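Local atomic coordinates of carboxyl esterase NP (Bacillus subtilis, PDB entry 4CCW), a protein that catalyses the hydrolysis of carboxylic esters, naproxen esters among them, to an alcohol and a carboxylate, using an alpha/beta hydrolase fold. Residues L238-E244 / E266-G272. Residues are numbered along the deposited sequence; the frame is centred on the assembly and turned at random.
Sequences LLLGEHE and EVIKNAG
Leu-240 and its neighbours run parallel to Glu-266, Val-267 and Ile-268, and the backbone supplies the first layer of the contact. Four hydrogen bonds alternate along the pair: Glu-266 N to Leu-238 O, Leu-240 N to Glu-266 O, Ile-268 N to Leu-240 O, and Glu-242 N to Ile-268 O. The third is nearly straight, with 2.7 Å between Ile-268 N and Leu-240 O. A type I turn runs from Gly-241 to Glu-244, closed by Glu-244 N to Gly-241 O, and its amide His-243 N bonds Ala-271 O at 2.8 Å, tying the two loops together.

Polar side chains enter at the turn. The extended chain of Glu-242 crosses Lys-269 at about a right angle, and OE2 accepts the amide of Asn-270 nearly in line (173°), though the 2.4 Å between Glu-242 OE2 and Asn-270 N is too short to be trusted as a length. Glu-242 CG also lies over the centre of the His-243 ring, 3.6 Å above its plane.

Apolar packing divides between the two sheet faces. On one, Leu-239 lies alongside Glu-266, its CD2 3.5 Å from Glu-266 CG, while Leu-239 CD1 meets Ile-268 CD1 at 3.9 Å, the two side chains crossing at a slant. On the other, Val-267 CG2 faces Leu-240 CB at 4.3 Å. Val-267 CG1, turned away from its own backbone N (chi1 174°), packs on the backbone and CB of Glu-242.

The turn leads to Glu-244, whose OE1 is hydrogen-bonded to ND1 of His-273, the probable catalytic proton acceptor, consistent with Glu-244 serving as the triad acid, as in other alpha/beta hydrolases. The strands belong to a beta-alpha-beta unit whose helix 249-259 packs on Leu-240 and Val-267. Helix 280-291 covers the Leu-239 and Ile-268 face, where Tyr-282 and Arg-286 hold the Glu-266 carboxylate, and strand 146-152 flanks 236-241 on its other edge.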
loop_
_atom_site.group_PDB
_atom_site.type_symbol
_atom_site.label_atom_id
_atom_site.label_comp_id
_atom_site.label_asym_id
_atom_site.label_seq_id
_atom_site.Cartn_x
_atom_site.Cartn_y
_atom_site.Cartn_z
ATOM N N LEU A 238 -6.275 -1.284 -12.789
ATOM C CA LEU A 238 -4.832 -1.138 -12.657
ATOM C C LEU A 238 -4.414 0.239 -13.128
ATOM O O LEU A 238 -4.591 0.566 -14.291
ATOM C CB LEU A 238 -4.092 -2.231 -13.447
ATOM C CG LEU A 238 -2.562 -2.101 -13.533
ATOM C CD1 LEU A 238 -1.936 -2.252 -12.138
ATOM C CD2 LEU A 238 -1.981 -3.173 -14.470
ATOM N N LEU A 239 -3.900 1.053 -12.205
ATOM C CA LEU A 239 -3.334 2.357 -12.526
ATOM C C LEU A 239 -1.832 2.349 -12.374
ATOM O O LEU A 239 -1.303 1.923 -11.336
ATOM C CB LEU A 239 -3.905 3.454 -11.620
ATOM C CG LEU A 239 -5.413 3.659 -11.609
ATOM C CD1 LEU A 239 -5.773 4.868 -10.748
ATOM C CD2 LEU A 239 -5.983 3.823 -13.022
ATOM N N LEU A 240 -1.156 2.829 -13.414
ATOM C CA LEU A 240 0.297 2.920 -13.455
ATOM C C LEU A 240 0.648 4.340 -13.873
ATOM O O LEU A 240 -0.165 5.014 -14.503
ATOM C CB LEU A 240 0.859 1.915 -14.468
ATOM C CG LEU A 240 0.599 0.434 -14.175
ATOM C CD1 LEU A 240 0.441 -0.371 -15.464
ATOM C CD2 LEU A 240 1.730 -0.100 -13.285
ATOM N N GLY A 241 1.841 4.800 -13.512
ATOM C CA GLY A 241 2.278 6.166 -13.849
ATOM C C GLY A 241 3.285 6.191 -14.987
ATOM O O GLY A 241 4.189 5.364 -15.031
ATOM N N GLU A 242 3.140 7.143 -15.916
ATOM C CA GLU A 242 4.062 7.230 -17.061
ATOM C C GLU A 242 5.525 7.345 -16.635
ATOM O O GLU A 242 6.410 6.838 -17.320
ATOM C CB GLU A 242 3.678 8.372 -18.034
ATOM C CG GLU A 242 3.879 9.781 -17.496
ATOM C CD GLU A 242 3.743 10.885 -18.554
ATOM O OE1 GLU A 242 4.286 10.770 -19.671
ATOM O OE2 GLU A 242 3.095 11.897 -18.263
ATOM N N HIS A 243 5.759 7.992 -15.492
ATOM C CA HIS A 243 7.113 8.216 -14.996
ATOM C C HIS A 243 7.574 7.146 -14.026
ATOM O O HIS A 243 8.574 7.326 -13.332
ATOM C CB HIS A 243 7.233 9.638 -14.446
ATOM C CG HIS A 243 7.023 10.702 -15.505
ATOM N ND1 HIS A 243 6.159 11.732 -15.354
ATOM C CD2 HIS A 243 7.561 10.823 -16.782
ATOM C CE1 HIS A 243 6.176 12.498 -16.474
ATOM N NE2 HIS A 243 7.040 11.938 -17.344
ATOM N N GLU A 244 6.864 6.014 -13.997
ATOM C CA GLU A 244 7.251 4.866 -13.139
ATOM C C GLU A 244 8.710 4.472 -13.326
ATOM O O GLU A 244 9.214 4.472 -14.445
ATOM C CB GLU A 244 6.325 3.659 -13.396
ATOM C CG GLU A 244 6.694 2.414 -12.590
ATOM C CD GLU A 244 6.578 2.636 -11.093
ATOM O OE1 GLU A 244 5.470 2.433 -10.538
ATOM O OE2 GLU A 244 7.601 3.037 -10.488
ATOM N N GLU A 266 -4.605 1.390 -17.128
ATOM C CA GLU A 266 -4.145 2.598 -17.818
ATOM C C GLU A 266 -2.862 3.145 -17.231
ATOM O O GLU A 266 -2.575 2.962 -16.041
ATOM C CB GLU A 266 -5.232 3.691 -17.857
ATOM C CG GLU A 266 -5.582 4.273 -16.501
ATOM C CD GLU A 266 -6.655 5.341 -16.585
ATOM O OE1 GLU A 266 -7.820 4.996 -16.899
ATOM O OE2 GLU A 266 -6.327 6.527 -16.362
ATOM N N VAL A 267 -2.092 3.800 -18.100
ATOM C CA VAL A 267 -0.890 4.521 -17.707
ATOM C C VAL A 267 -1.260 5.992 -17.676
ATOM O O VAL A 267 -1.656 6.562 -18.692
ATOM C CB VAL A 267 0.275 4.294 -18.685
ATOM C CG1 VAL A 267 1.462 5.186 -18.313
ATOM C CG2 VAL A 267 0.703 2.836 -18.675
ATOM N N ILE A 268 -1.133 6.585 -16.498
ATOM C CA ILE A 268 -1.573 7.948 -16.223
ATOM C C ILE A 268 -0.495 8.976 -16.551
ATOM O O ILE A 268 0.682 8.747 -16.311
ATOM C CB ILE A 268 -1.998 8.079 -14.750
ATOM C CG1 ILE A 268 -3.308 7.327 -14.539
ATOM C CG2 ILE A 268 -2.134 9.542 -14.330
ATOM C CD1 ILE A 268 -3.616 7.046 -13.089
ATOM N N LYS A 269 -0.919 10.117 -17.084
ATOM C CA LYS A 269 0.014 11.185 -17.450
ATOM C C LYS A 269 0.523 11.935 -16.223
ATOM O O LYS A 269 -0.176 12.038 -15.210
ATOM C CB LYS A 269 -0.636 12.161 -18.445
ATOM C CG LYS A 269 -0.957 11.555 -19.807
ATOM C CD LYS A 269 0.166 10.668 -20.331
ATOM C CE LYS A 269 0.041 10.413 -21.830
ATOM N NZ LYS A 269 -1.109 9.534 -22.211
ATOM N N ASN A 270 1.756 12.427 -16.315
ATOM C CA ASN A 270 2.301 13.358 -15.325
ATOM C C ASN A 270 2.310 12.778 -13.916
ATOM O O ASN A 270 2.082 13.490 -12.932
ATOM C CB ASN A 270 1.525 14.692 -15.354
ATOM C CG ASN A 270 1.555 15.368 -16.715
ATOM O OD1 ASN A 270 0.510 15.801 -17.242
ATOM N ND2 ASN A 270 2.755 15.491 -17.287
ATOM N N ALA A 271 2.563 11.471 -13.825
ATOM C CA ALA A 271 2.659 10.795 -12.540
ATOM C C ALA A 271 3.605 9.613 -12.679
ATOM O O ALA A 271 3.803 9.085 -13.761
ATOM C CB ALA A 271 1.285 10.315 -12.075
ATOM N N GLY A 272 4.201 9.230 -11.570
ATOM C CA GLY A 272 5.098 8.095 -11.554
ATOM C C GLY A 272 4.565 7.079 -10.578
ATOM O O GLY A 272 3.371 6.783 -10.552
#